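Local coordinates for protein lipase (Penicillium expansum, PDB 3G7N) that hydrolyses triacylglycerols and other acylglycerol lipids, as a secreted alkaline lipase, to release free fatty acids, at residues 83-88 / 106-111; 123-128 / 151-156; 92-97 / 164-169. All blocks are in the same frame, centred on the assembly; numbering follows the deposited sequence. Where two conformers were deposited one is given.

How the interactions relate
In the alpha/beta-hydrolase fold of this lipase, the three contacts illustrate strand pairing in the central sheet and the docking of loops on helices around it. Interaction 1 sets a loop on helix 97-120 and closes before interaction 2 opens, where strands 125-131 and 154-159 pair. Their centres are about 16 Å apart. Interaction 3 joins strand 95-96, which runs into helix 97-120, to the start of helix 167-175, and so spans interaction 2, about 24 Å away between centres. Interactions 1 and 3 alternate along the chain, about 17 Å between centres. Both join the stretch around helix 97-120 to its surroundings without touching interaction 2, which lies within the central sheet.

Interaction 1: residues 83-88 / 106-111; sequences ELSGVT and VHDTII
The imidazole of His107 rests against Leu84 in a largely apolar contact. Leu84 CB lies 3.9 Å from the centroid of the His107 ring, over one face though offset toward the rim, forming a CH-pi contact. Leu84 CD2 follows at 4.0 Å from His107 CG. Ile111, one helical turn further on, places CG1 3.7 Å above the opposite face, which leaves the ring held between two aliphatic chains. His107 CG is anti to the backbone N (chi1 179°), on a CB that points at the loop.

The polar part gathers on one carboxylate oxygen. Ser85 OG donates to Asp108 OD1 at 2.6 Å, meeting it nearly along its C-O axis. His107 ND1 gives the same OD1 a weak bond of 3.5 Å, and a water that accepts from Ser85 N at 3.0 Å donates to it weakly as well. An alanine in place of His107 would probably open a gap between Leu84 and Ile111 and deprive Asp108 OD1 of one weak donor.

Leu84 to Val87 form a type II beta turn within the loop, with Gly86 taking the positive phi characteristic of the third position, docked on helix 97-120 of the hydrolase fold.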
ATOM      1  N   GLU A  83      -4.142 -10.117  15.028  1.00 15.07           N
ATOM      2  CA  GLU A  83      -3.062 -10.363  15.969  1.00 14.98           C
ATOM      3  C   GLU A  83      -1.755 -10.407  15.178  1.00 12.98           C
ATOM      4  O   GLU A  83      -1.601 -11.238  14.282  1.00 14.55           O
ATOM      5  CB  GLU A  83      -3.295 -11.694  16.693  1.00 17.79           C
ATOM      6  CG  GLU A  83      -2.175 -12.103  17.636  1.00 30.33           C
ATOM      7  CD  GLU A  83      -2.641 -13.046  18.735  1.00 43.97           C
ATOM      8  OE1 GLU A  83      -3.626 -13.788  18.517  1.00 40.13           O
ATOM      9  OE2 GLU A  83      -2.012 -13.047  19.817  1.00 49.16           O
ATOM     10  N   LEU A  84      -0.818  -9.539  15.543  1.00 12.56           N
ATOM     11  CA  LEU A  84       0.487  -9.474  14.873  1.00 12.78           C
ATOM     12  C   LEU A  84       1.570  -9.180  15.912  1.00 13.32           C
ATOM     13  O   LEU A  84       1.426  -8.257  16.722  1.00 14.73           O
ATOM     14  CB  LEU A  84       0.480  -8.358  13.815  1.00 12.61           C
ATOM     15  CG  LEU A  84      -0.497  -8.517  12.640  1.00 11.86           C
ATOM     16  CD1 LEU A  84      -0.554  -7.228  11.821  1.00 13.07           C
ATOM     17  CD2 LEU A  84      -0.153  -9.706  11.764  1.00 13.85           C
ATOM     18  N   SER A  85       2.741  -9.782  15.736  1.00 12.27           N
ATOM     19  CA  SER A  85       3.819  -9.527  16.682  1.00 13.29           C
ATOM     20  C   SER A  85       4.228  -8.062  16.679  1.00 14.68           C
ATOM     21  O   SER A  85       4.368  -7.432  15.615  1.00 13.33           O
ATOM     22  CB  SER A  85       5.006 -10.444  16.411  1.00 15.62           C
ATOM     23  OG  SER A  85       5.625 -10.140  15.168  1.00 16.72           O
ATOM     24  N   GLY A  86       4.417  -7.511  17.874  1.00 14.34           N
ATOM     25  CA  GLY A  86       4.904  -6.157  18.043  1.00 14.19           C
ATOM     26  C   GLY A  86       3.822  -5.115  17.874  1.00 13.20           C
ATOM     27  O   GLY A  86       4.084  -3.929  17.998  1.00 14.91           O
ATOM     28  N   VAL A  87       2.601  -5.566  17.571  1.00 13.95           N
ATOM     29  CA  VAL A  87       1.471  -4.657  17.411  1.00 15.09           C
ATOM     30  C   VAL A  87       0.469  -4.852  18.547  1.00 14.65           C
ATOM     31  O   VAL A  87       0.105  -5.984  18.862  1.00 15.77           O
ATOM     32  CB  VAL A  87       0.725  -4.891  16.067  1.00 15.16           C
ATOM     33  CG1 VAL A  87      -0.424  -3.912  15.917  1.00 15.19           C
ATOM     34  CG2 VAL A  87       1.706  -4.798  14.897  1.00 13.51           C
ATOM     35  N   THR A  88       0.046  -3.751  19.157  1.00 13.90           N
ATOM     36  CA  THR A  88      -1.004  -3.814  20.175  1.00 16.64           C
ATOM     37  C   THR A  88      -2.279  -3.156  19.637  1.00 12.61           C
ATOM     38  O   THR A  88      -2.408  -1.941  19.617  1.00 16.38           O
ATOM     39  CB  THR A  88      -0.560  -3.146  21.488  1.00 19.48           C
ATOM     40  OG1 THR A  88       0.645  -3.772  21.957  1.00 22.98           O
ATOM     41  CG2 THR A  88      -1.643  -3.312  22.554  1.00 22.61           C
ATOM     42  N   VAL A 106       3.326 -13.340   6.267  1.00 11.07           N
ATOM     43  CA  VAL A 106       4.637 -12.787   5.905  1.00 10.59           C
ATOM     44  C   VAL A 106       5.161 -11.790   6.917  1.00  9.65           C
ATOM     45  O   VAL A 106       6.325 -11.380   6.831  1.00  9.29           O
ATOM     46  CB  VAL A 106       4.626 -12.140   4.498  1.00 11.92           C
ATOM     47  CG1 VAL A 106       4.326 -13.188   3.417  1.00 13.23           C
ATOM     48  CG2 VAL A 106       3.622 -10.982   4.427  1.00 11.69           C
ATOM     49  N   HIS A 107       4.335 -11.432   7.896  1.00  9.70           N
ATOM     50  CA  HIS A 107       4.645 -10.370   8.840  1.00 10.74           C
ATOM     51  C   HIS A 107       5.998 -10.569   9.510  1.00 11.33           C
ATOM     52  O   HIS A 107       6.817  -9.655   9.558  1.00 10.34           O
ATOM     53  CB  HIS A 107       3.535 -10.290   9.897  1.00 11.05           C
ATOM     54  CG  HIS A 107       3.760  -9.245  10.941  1.00  9.69           C
ATOM     55  ND1 HIS A 107       4.220  -9.525  12.214  1.00 13.41           N
ATOM     56  CD2 HIS A 107       3.447  -7.931  10.937  1.00  7.86           C
ATOM     57  CE1 HIS A 107       4.243  -8.410  12.922  1.00  9.48           C
ATOM     58  NE2 HIS A 107       3.755  -7.431  12.175  1.00 13.51           N
ATOM     59  N   ASP A 108       6.194 -11.721  10.149  1.00 11.76           N
ATOM     60  CA  ASP A 108       7.407 -11.911  10.948  1.00 13.11           C
ATOM     61  C   ASP A 108       8.666 -11.921  10.073  1.00 12.24           C
ATOM     62  O   ASP A 108       9.687 -11.355  10.464  1.00 11.15           O
ATOM     63  CB  ASP A 108       7.346 -13.199  11.779  1.00 14.51           C
ATOM     64  CG  ASP A 108       6.394 -13.101  12.953  1.00 17.22           C
ATOM     65  OD1 ASP A 108       6.270 -12.008  13.532  1.00 21.44           O
ATOM     66  OD2 ASP A 108       6.080 -14.174  13.516  1.00 34.22           O
ATOM     67  N   THR A 109       8.568 -12.501   8.882  1.00 11.61           N
ATOM     68  CA  THR A 109       9.672 -12.475   7.936  1.00 12.33           C
ATOM     69  C   THR A 109      10.039 -11.044   7.551  1.00  9.42           C
ATOM     70  O   THR A 109      11.215 -10.686   7.535  1.00 11.21           O
ATOM     71  CB  THR A 109       9.330 -13.287   6.686  1.00 11.49           C
ATOM     72  OG1 THR A 109       9.022 -14.634   7.075  1.00 14.73           O
ATOM     73  CG2 THR A 109      10.507 -13.320   5.726  1.00 14.45           C
ATOM     74  N   ILE A 110       9.039 -10.220   7.263  1.00  9.92           N
ATOM     75  CA  ILE A 110       9.286  -8.841   6.871  1.00 10.38           C
ATOM     76  C   ILE A 110       9.863  -8.042   8.044  1.00  9.39           C
ATOM     77  O   ILE A 110      10.867  -7.343   7.870  1.00  9.39           O
ATOM     78  CB  ILE A 110       7.995  -8.200   6.340  1.00  8.82           C
ATOM     79  CG1 ILE A 110       7.632  -8.828   4.996  1.00 10.36           C
ATOM     80  CG2 ILE A 110       8.168  -6.707   6.202  1.00 10.75           C
ATOM     81  CD1 ILE A 110       6.263  -8.449   4.453  1.00 10.31           C
ATOM     82  N   ILE A 111       9.253  -8.127   9.228  1.00 10.25           N
ATOM     83  CA  ILE A 111       9.775  -7.405  10.381  1.00 10.09           C
ATOM     84  C   ILE A 111      11.234  -7.792  10.677  1.00 11.10           C
ATOM     85  O   ILE A 111      12.068  -6.937  10.957  1.00 11.34           O
ATOM     86  CB  ILE A 111       8.878  -7.607  11.636  1.00 13.00           C
ATOM     87  CG1 ILE A 111       7.458  -7.082  11.381  1.00 14.82           C
ATOM     88  CG2 ILE A 111       9.488  -6.916  12.841  1.00 14.40           C
ATOM     89  CD1 ILE A 111       7.368  -5.622  10.994  1.00 14.75           C
TER
HETATM   90  O   HOH W   1       2.951 -12.317  14.133  1.00 18.57           O

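Interaction 2: residues 123-128 / 151-156; sequences DYTLEA and DKSLVS
Leu126 and Lys152 cross obliquely at the entry to a pair of parallel strands, the isobutyl group of the leucine lying over the aliphatic root of the lysine. Leu126 CD1 touches Lys152 CB at 3.8 Å. Beyond CG the lysine bends (chi2 -65°), which brings CD round toward the carbonyl oxygen of Tyr124. The rest of the chain runs on extended, and a water links the ammonium to that carbonyl: it accepts from Lys152 NZ at 2.8 Å and donates to Tyr124 O at 2.8 Å.

Further along, side chains alternate across the sheet. Leu126, Leu154, Ala128 and Ser156 share a face covered by two helices: the last three meet helix 133-148, whereas Leu126 meets Val114 of helix 97-120 and Phe149. Leu154 turns CD1 toward its neighbour (chi2 63°), and that methyl meets Leu126 CB at 3.8 Å. Ala128 CB and Ser156 OG stand 3.6 Å apart, the hydroxyl being engaged by His142 of helix 133-148. Glu127 and Val155 occupy the other face, where the glutamate chain leads away from Val155 to a salt bridge with Arg13 and a hydrogen bond with Thr57.

Beneath the side chains the backbones run parallel, 13° apart, and three hydrogen bonds pass between them: Leu126 N to Ser153 O at 3.0 Å, Val155 N to Leu126 O at 3.1 Å, and Ala128 N to Val155 O at 3.2 Å. With helix 133-148 linking the two strands, this is a beta-alpha-beta crossover. Its chemistry implies a division of labour: the backbone amides supply the register, the leucine and alanine groups fill the side covered by helices 97-120 and 133-148, and the buried polar ends of Glu127 and Ser156 are satisfied by partners outside the pair.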
ATOM      1  N   ASP A 123      20.471   5.166   9.771  1.00 10.68           N
ATOM      2  CA  ASP A 123      19.971   6.500   9.449  1.00 11.98           C
ATOM      3  C   ASP A 123      18.849   6.507   8.401  1.00 12.28           C
ATOM      4  O   ASP A 123      18.307   7.564   8.079  1.00 14.02           O
ATOM      5  CB  ASP A 123      21.112   7.395   8.975  1.00 14.16           C
ATOM      6  CG  ASP A 123      21.806   6.840   7.737  1.00 18.76           C
ATOM      7  OD1 ASP A 123      22.203   5.633   7.730  1.00 23.84           O
ATOM      8  OD2 ASP A 123      22.047   7.634   6.803  1.00 37.15           O
ATOM      9  N   TYR A 124      18.527   5.340   7.845  1.00 10.29           N
ATOM     10  CA  TYR A 124      17.491   5.276   6.809  1.00  9.90           C
ATOM     11  C   TYR A 124      16.097   5.327   7.419  1.00  9.15           C
ATOM     12  O   TYR A 124      15.886   4.945   8.555  1.00 11.66           O
ATOM     13  CB  TYR A 124      17.658   3.995   5.994  1.00 10.30           C
ATOM     14  CG  TYR A 124      18.773   4.042   4.964  1.00  9.13           C
ATOM     15  CD1 TYR A 124      19.851   4.927   5.084  1.00 11.18           C
ATOM     16  CD2 TYR A 124      18.802   3.128   3.926  1.00 11.24           C
ATOM     17  CE1 TYR A 124      20.928   4.853   4.211  1.00 11.51           C
ATOM     18  CE2 TYR A 124      19.839   3.080   3.032  1.00 10.80           C
ATOM     19  CZ  TYR A 124      20.887   3.970   3.154  1.00 11.28           C
ATOM     20  OH  TYR A 124      21.944   3.920   2.261  1.00 14.80           O
ATOM     21  N   THR A 125      15.150   5.890   6.674  1.00 10.24           N
ATOM     22  CA  THR A 125      13.744   5.885   7.096  1.00 11.23           C
ATOM     23  C   THR A 125      13.024   4.701   6.422  1.00 10.25           C
ATOM     24  O   THR A 125      13.650   3.954   5.643  1.00 10.04           O
ATOM     25  CB  THR A 125      13.061   7.214   6.715  1.00  9.52           C
ATOM     26  OG1 THR A 125      13.110   7.392   5.297  1.00 11.23           O
ATOM     27  CG2 THR A 125      13.786   8.402   7.408  1.00 10.61           C
ATOM     28  N   LEU A 126      11.745   4.515   6.738  1.00  9.25           N
ATOM     29  CA  LEU A 126      10.983   3.346   6.260  1.00  8.37           C
ATOM     30  C   LEU A 126       9.964   3.764   5.215  1.00  8.53           C
ATOM     31  O   LEU A 126       9.345   4.835   5.299  1.00  8.97           O
ATOM     32  CB  LEU A 126      10.268   2.665   7.426  1.00 10.13           C
ATOM     33  CG  LEU A 126      11.163   2.245   8.591  1.00  9.51           C
ATOM     34  CD1 LEU A 126      10.325   1.532   9.647  1.00 11.17           C
ATOM     35  CD2 LEU A 126      12.304   1.341   8.112  1.00 11.97           C
ATOM     36  N   GLU A 127       9.703   2.853   4.285  1.00  7.65           N
ATOM     37  CA  GLU A 127       8.594   3.035   3.363  1.00  8.50           C
ATOM     38  C   GLU A 127       7.957   1.704   3.023  1.00  7.74           C
ATOM     39  O   GLU A 127       8.610   0.654   3.030  1.00  9.14           O
ATOM     40  CB  GLU A 127       9.040   3.764   2.103  1.00  9.83           C
ATOM     41  CG  GLU A 127       9.998   3.019   1.238  1.00 10.82           C
ATOM     42  CD  GLU A 127      10.378   3.801  -0.018  1.00 12.75           C
ATOM     43  OE1 GLU A 127       9.499   4.524  -0.566  1.00 14.17           O
ATOM     44  OE2 GLU A 127      11.499   3.615  -0.529  1.00 13.94           O
ATOM     45  N   ALA A 128       6.660   1.752   2.734  1.00  8.65           N
ATOM     46  CA  ALA A 128       5.909   0.569   2.288  1.00  8.14           C
ATOM     47  C   ALA A 128       5.057   0.987   1.114  1.00  7.06           C
ATOM     48  O   ALA A 128       4.556   2.112   1.073  1.00  8.20           O
ATOM     49  CB  ALA A 128       5.029   0.069   3.409  1.00  8.19           C
ATOM     50  N   ASP A 151      10.641   4.512  16.443  1.00 16.37           N
ATOM     51  CA  ASP A 151      11.646   5.564  16.321  1.00 18.97           C
ATOM     52  C   ASP A 151      12.076   5.868  14.888  1.00 18.46           C
ATOM     53  O   ASP A 151      13.057   6.579  14.674  1.00 20.82           O
ATOM     54  CB  ASP A 151      12.866   5.230  17.184  1.00 20.19           C
ATOM     55  CG  ASP A 151      13.541   3.943  16.765  1.00 25.68           C
ATOM     56  OD1 ASP A 151      12.942   3.175  15.979  1.00 33.89           O
ATOM     57  OD2 ASP A 151      14.624   3.633  17.316  1.00 33.80           O
ATOM     58  N   LYS A 152      11.338   5.351  13.898  1.00 14.13           N
ATOM     59  CA  LYS A 152      11.699   5.584  12.494  1.00 13.50           C
ATOM     60  C   LYS A 152      10.621   6.398  11.801  1.00 11.02           C
ATOM     61  O   LYS A 152       9.425   6.090  11.939  1.00 14.20           O
ATOM     62  CB  LYS A 152      11.863   4.253  11.761  1.00 13.89           C
ATOM     63  CG  LYS A 152      12.981   3.382  12.302  1.00 12.79           C
ATOM     64  CD  LYS A 152      14.362   4.010  12.114  1.00 14.61           C
ATOM     65  CE  LYS A 152      15.405   3.244  12.934  1.00 14.09           C
ATOM     66  NZ  LYS A 152      16.770   3.722  12.612  1.00 13.73           N
ATOM     67  N   SER A 153      11.022   7.391  11.026  0.50 11.69           N
ATOM     68  CA  SER A 153      10.108   8.031  10.096  0.50 12.65           C
ATOM     69  C   SER A 153       9.583   6.997   9.106  0.50 10.71           C
ATOM     70  O   SER A 153      10.221   5.964   8.885  0.50  7.96           O
ATOM     71  CB  SER A 153      10.829   9.145   9.347  0.50 13.96           C
ATOM     72  OG  SER A 153       9.909   9.999   8.696  0.50 15.12           O
ATOM     73  N   LEU A 154       8.338   7.188   8.669  1.00  9.94           N
ATOM     74  CA  LEU A 154       7.647   6.157   7.882  1.00  9.24           C
ATOM     75  C   LEU A 154       6.690   6.852   6.922  1.00  9.53           C
ATOM     76  O   LEU A 154       5.903   7.732   7.322  1.00 10.30           O
ATOM     77  CB  LEU A 154       6.858   5.235   8.808  1.00 10.32           C
ATOM     78  CG  LEU A 154       5.839   4.289   8.152  1.00 10.20           C
ATOM     79  CD1 LEU A 154       6.531   3.299   7.232  1.00 10.73           C
ATOM     80  CD2 LEU A 154       5.057   3.585   9.218  1.00 12.19           C
ATOM     81  N   VAL A 155       6.745   6.457   5.655  1.00  8.94           N
ATOM     82  CA  VAL A 155       5.741   6.841   4.656  1.00 10.08           C
ATOM     83  C   VAL A 155       5.311   5.609   3.887  1.00 11.07           C
ATOM     84  O   VAL A 155       6.154   4.805   3.444  1.00 12.40           O
ATOM     85  CB  VAL A 155       6.306   7.868   3.673  1.00 11.74           C
ATOM     86  CG1 VAL A 155       5.221   8.278   2.649  1.00 15.27           C
ATOM     87  CG2 VAL A 155       6.835   9.103   4.422  1.00 17.40           C
ATOM     88  N   SER A 156       4.006   5.421   3.797  1.00  9.59           N
ATOM     89  CA  SER A 156       3.463   4.269   3.092  1.00  9.09           C
ATOM     90  C   SER A 156       2.551   4.760   1.975  1.00  8.61           C
ATOM     91  O   SER A 156       1.732   5.682   2.189  1.00 11.31           O
ATOM     92  CB  SER A 156       2.672   3.384   4.058  1.00  9.48           C
ATOM     93  OG  SER A 156       3.515   2.905   5.121  1.00 10.02           O
TER
HETATM   94  O   HOH W   2      17.128   2.854   9.946  1.00 11.19           O

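Interaction 3: residues 92-97 / 164-169; sequences DVKIMR and IGNQAW
Asn166 meets Asp92 and Lys94 through its amide while serving as N-cap of helix 167-175, a textbook capping residue that here also binds a second part of the chain. Its CB is directed toward residues 92-97, and CG sits between the backbone N and the carbonyl carbon (chi1 63°), 3.6 Å from Lys94 N. From there the amide divides its work. OD1 accepts twice, from opposite faces of its plane: Trp169 N makes the capping bond at 2.9 Å, tilted 26° from that plane, whereas Lys94 N comes in at 3.1 Å from well above it. ND2 donates almost straight to Asp92 O at 3.0 Å, with the acceptor close to the amide plane, and it also lies against Lys94 CG. The two ends of the amide together restrict its rotation.

Backbone bonds extend the junction, Asn166 N to Lys94 O and Met96 N to Ile164 O, around a single bridge between Ile95 and Gly165. Glycine fits there because a CB would run into Lys94 O. Ile164 lies about 11 Å, side chain to side chain, from Ser132, the probable nucleophile, and its branches run beside Ile95 in the same direction. Ile95 also meets the indole of Trp169: CG1 stands 3.6 Å above the indole plane, offset toward the rim, and the terminal Ile95 CD1 reaches Trp169 CE3 at 3.5 Å.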
ATOM      1  N   ASP A  92     -11.533  -3.144  19.874  1.00 17.31           N
ATOM      2  CA  ASP A  92     -12.613  -2.995  18.905  1.00 21.69           C
ATOM      3  C   ASP A  92     -12.167  -3.051  17.438  1.00 19.34           C
ATOM      4  O   ASP A  92     -13.000  -3.100  16.542  1.00 17.60           O
ATOM      5  CB  ASP A  92     -13.470  -1.756  19.185  1.00 24.60           C
ATOM      6  CG  ASP A  92     -12.662  -0.467  19.222  1.00 22.50           C
ATOM      7  OD1 ASP A  92     -11.422  -0.524  19.416  1.00 30.22           O
ATOM      8  OD2 ASP A  92     -13.280   0.614  19.171  1.00 35.26           O
ATOM      9  N   VAL A  93     -10.861  -3.130  17.205  1.00 15.99           N
ATOM     10  CA  VAL A  93     -10.332  -3.115  15.833  1.00 15.14           C
ATOM     11  C   VAL A  93     -10.657  -4.433  15.166  1.00 13.76           C
ATOM     12  O   VAL A  93     -10.398  -5.504  15.704  1.00 15.59           O
ATOM     13  CB  VAL A  93      -8.795  -2.909  15.834  1.00 13.42           C
ATOM     14  CG1 VAL A  93      -8.191  -3.267  14.461  1.00 13.54           C
ATOM     15  CG2 VAL A  93      -8.476  -1.485  16.152  1.00 14.60           C
ATOM     16  N   LYS A  94     -11.222  -4.347  13.963  1.00 12.66           N
ATOM     17  CA  LYS A  94     -11.454  -5.545  13.168  1.00 13.77           C
ATOM     18  C   LYS A  94     -10.957  -5.303  11.746  1.00  9.69           C
ATOM     19  O   LYS A  94     -11.176  -4.228  11.199  1.00 10.84           O
ATOM     20  CB  LYS A  94     -12.949  -5.884  13.115  1.00 14.83           C
ATOM     21  CG  LYS A  94     -13.600  -6.153  14.479  1.00 16.05           C
ATOM     22  CD  LYS A  94     -13.081  -7.437  15.081  1.00 22.06           C
ATOM     23  CE  LYS A  94     -13.717  -7.705  16.443  1.00 35.58           C
ATOM     24  NZ  LYS A  94     -15.174  -7.987  16.322  1.00 40.31           N
ATOM     25  N   ILE A  95     -10.387  -6.344  11.154  1.00  9.89           N
ATOM     26  CA  ILE A  95      -9.846  -6.272   9.789  1.00 10.11           C
ATOM     27  C   ILE A  95     -10.363  -7.485   9.035  1.00 10.81           C
ATOM     28  O   ILE A  95     -10.582  -8.553   9.613  1.00 11.67           O
ATOM     29  CB  ILE A  95      -8.283  -6.314   9.819  1.00 12.94           C
ATOM     30  CG1 ILE A  95      -7.724  -5.138  10.630  1.00 16.86           C
ATOM     31  CG2 ILE A  95      -7.710  -6.331   8.410  1.00 18.51           C
ATOM     32  CD1 ILE A  95      -6.194  -5.194  10.816  1.00 20.01           C
ATOM     33  N   MET A  96     -10.549  -7.340   7.726  1.00  9.12           N
ATOM     34  CA  MET A  96     -11.023  -8.458   6.959  1.00 10.06           C
ATOM     35  C   MET A  96      -9.995  -9.587   6.905  1.00 10.92           C
ATOM     36  O   MET A  96      -8.788  -9.346   6.735  1.00 10.30           O
ATOM     37  CB  MET A  96     -11.430  -8.000   5.551  1.00 11.89           C
ATOM     38  CG  MET A  96     -10.320  -7.345   4.733  1.00 12.49           C
ATOM     39  SD  MET A  96     -10.914  -6.627   3.174  1.00 13.66           S
ATOM     40  CE  MET A  96     -10.982  -8.094   2.168  1.00 18.14           C
ATOM     41  N   ARG A  97     -10.463 -10.832   6.982  1.00 10.46           N
ATOM     42  CA  ARG A  97      -9.569 -11.972   6.990  1.00 12.06           C
ATOM     43  C   ARG A  97      -8.768 -12.039   5.693  1.00 10.79           C
ATOM     44  O   ARG A  97      -7.621 -12.486   5.676  1.00 11.35           O
ATOM     45  CB  ARG A  97     -10.348 -13.273   7.214  1.00 13.80           C
ATOM     46  CG  ARG A  97      -9.442 -14.481   7.345  1.00 15.93           C
ATOM     47  CD  ARG A  97     -10.218 -15.786   7.511  1.00 20.34           C
ATOM     48  NE  ARG A  97     -10.889 -15.869   8.800  1.00 20.12           N
ATOM     49  CZ  ARG A  97     -12.207 -15.945   8.948  1.00 25.62           C
ATOM     50  NH1 ARG A  97     -13.005 -15.902   7.885  1.00 24.40           N
ATOM     51  NH2 ARG A  97     -12.734 -16.078  10.157  1.00 22.77           N
ATOM     52  N   ILE A 164     -10.062  -1.989   4.422  1.00  8.55           N
ATOM     53  CA  ILE A 164      -9.880  -3.339   4.946  1.00  9.77           C
ATOM     54  C   ILE A 164     -10.447  -3.606   6.326  1.00  9.99           C
ATOM     55  O   ILE A 164     -10.245  -4.693   6.864  1.00  9.89           O
ATOM     56  CB  ILE A 164      -8.406  -3.807   4.921  1.00  8.82           C
ATOM     57  CG1 ILE A 164      -7.535  -3.010   5.896  1.00 10.23           C
ATOM     58  CG2 ILE A 164      -7.817  -3.647   3.505  1.00 10.04           C
ATOM     59  CD1 ILE A 164      -6.177  -3.680   6.164  1.00 11.05           C
ATOM     60  N   GLY A 165     -11.084  -2.616   6.934  1.00  9.25           N
ATOM     61  CA  GLY A 165     -11.561  -2.843   8.305  1.00 10.91           C
ATOM     62  C   GLY A 165     -12.636  -1.879   8.712  1.00  9.20           C
ATOM     63  O   GLY A 165     -13.091  -1.030   7.936  1.00 11.01           O
ATOM     64  N   ASN A 166     -12.940  -1.927  10.011  1.00 11.08           N
ATOM     65  CA  ASN A 166     -14.010  -1.108  10.569  1.00 12.51           C
ATOM     66  C   ASN A 166     -13.516   0.259  10.996  1.00 12.75           C
ATOM     67  O   ASN A 166     -12.359   0.610  10.762  1.00 12.47           O
ATOM     68  CB  ASN A 166     -14.725  -1.835  11.710  1.00 13.57           C
ATOM     69  CG  ASN A 166     -13.812  -2.124  12.907  1.00 13.63           C
ATOM     70  OD1 ASN A 166     -12.629  -1.763  12.931  1.00 12.63           O
ATOM     71  ND2 ASN A 166     -14.382  -2.761  13.928  1.00 15.32           N
ATOM     72  N   GLN A 167     -14.402   1.088  11.546  1.00 15.31           N
ATOM     73  CA  GLN A 167     -13.990   2.433  11.921  1.00 15.37           C
ATOM     74  C   GLN A 167     -12.882   2.427  12.972  1.00 14.18           C
ATOM     75  O   GLN A 167     -11.983   3.261  12.934  1.00 13.20           O
ATOM     76  CB  GLN A 167     -15.175   3.257  12.424  1.00 15.68           C
ATOM     77  CG  GLN A 167     -14.832   4.730  12.671  1.00 18.83           C
ATOM     78  CD  GLN A 167     -14.578   5.498  11.392  1.00 26.70           C
ATOM     79  OE1 GLN A 167     -15.426   5.535  10.499  1.00 26.46           O
ATOM     80  NE2 GLN A 167     -13.378   6.051  11.259  1.00 23.21           N
ATOM     81  N   ALA A 168     -12.921   1.465  13.881  1.00 13.79           N
ATOM     82  CA  ALA A 168     -11.881   1.391  14.910  1.00 15.16           C
ATOM     83  C   ALA A 168     -10.517   1.091  14.261  1.00 14.75           C
ATOM     84  O   ALA A 168      -9.501   1.677  14.631  1.00 13.32           O
ATOM     85  CB  ALA A 168     -12.230   0.345  15.962  1.00 16.36           C
ATOM     86  N   TRP A 169     -10.527   0.263  13.216  1.00 13.24           N
ATOM     87  CA  TRP A 169      -9.312  -0.002  12.441  1.00 12.16           C
ATOM     88  C   TRP A 169      -8.790   1.276  11.805  1.00 10.49           C
ATOM     89  O   TRP A 169      -7.615   1.630  11.962  1.00 11.23           O
ATOM     90  CB  TRP A 169      -9.598  -1.040  11.350  1.00 11.28           C
ATOM     91  CG  TRP A 169      -8.675  -0.916  10.176  1.00 10.51           C
ATOM     92  CD1 TRP A 169      -8.986  -0.417   8.947  1.00 10.12           C
ATOM     93  CD2 TRP A 169      -7.268  -1.174  10.171  1.00  9.05           C
ATOM     94  NE1 TRP A 169      -7.858  -0.374   8.159  1.00 10.92           N
ATOM     95  CE2 TRP A 169      -6.796  -0.857   8.880  1.00  9.32           C
ATOM     96  CE3 TRP A 169      -6.371  -1.674  11.118  1.00 11.83           C
ATOM     97  CZ2 TRP A 169      -5.441  -0.959   8.535  1.00 11.20           C
ATOM     98  CZ3 TRP A 169      -5.026  -1.741  10.786  1.00 11.04           C
ATOM     99  CH2 TRP A 169      -4.583  -1.433   9.487  1.00 11.12           C
TER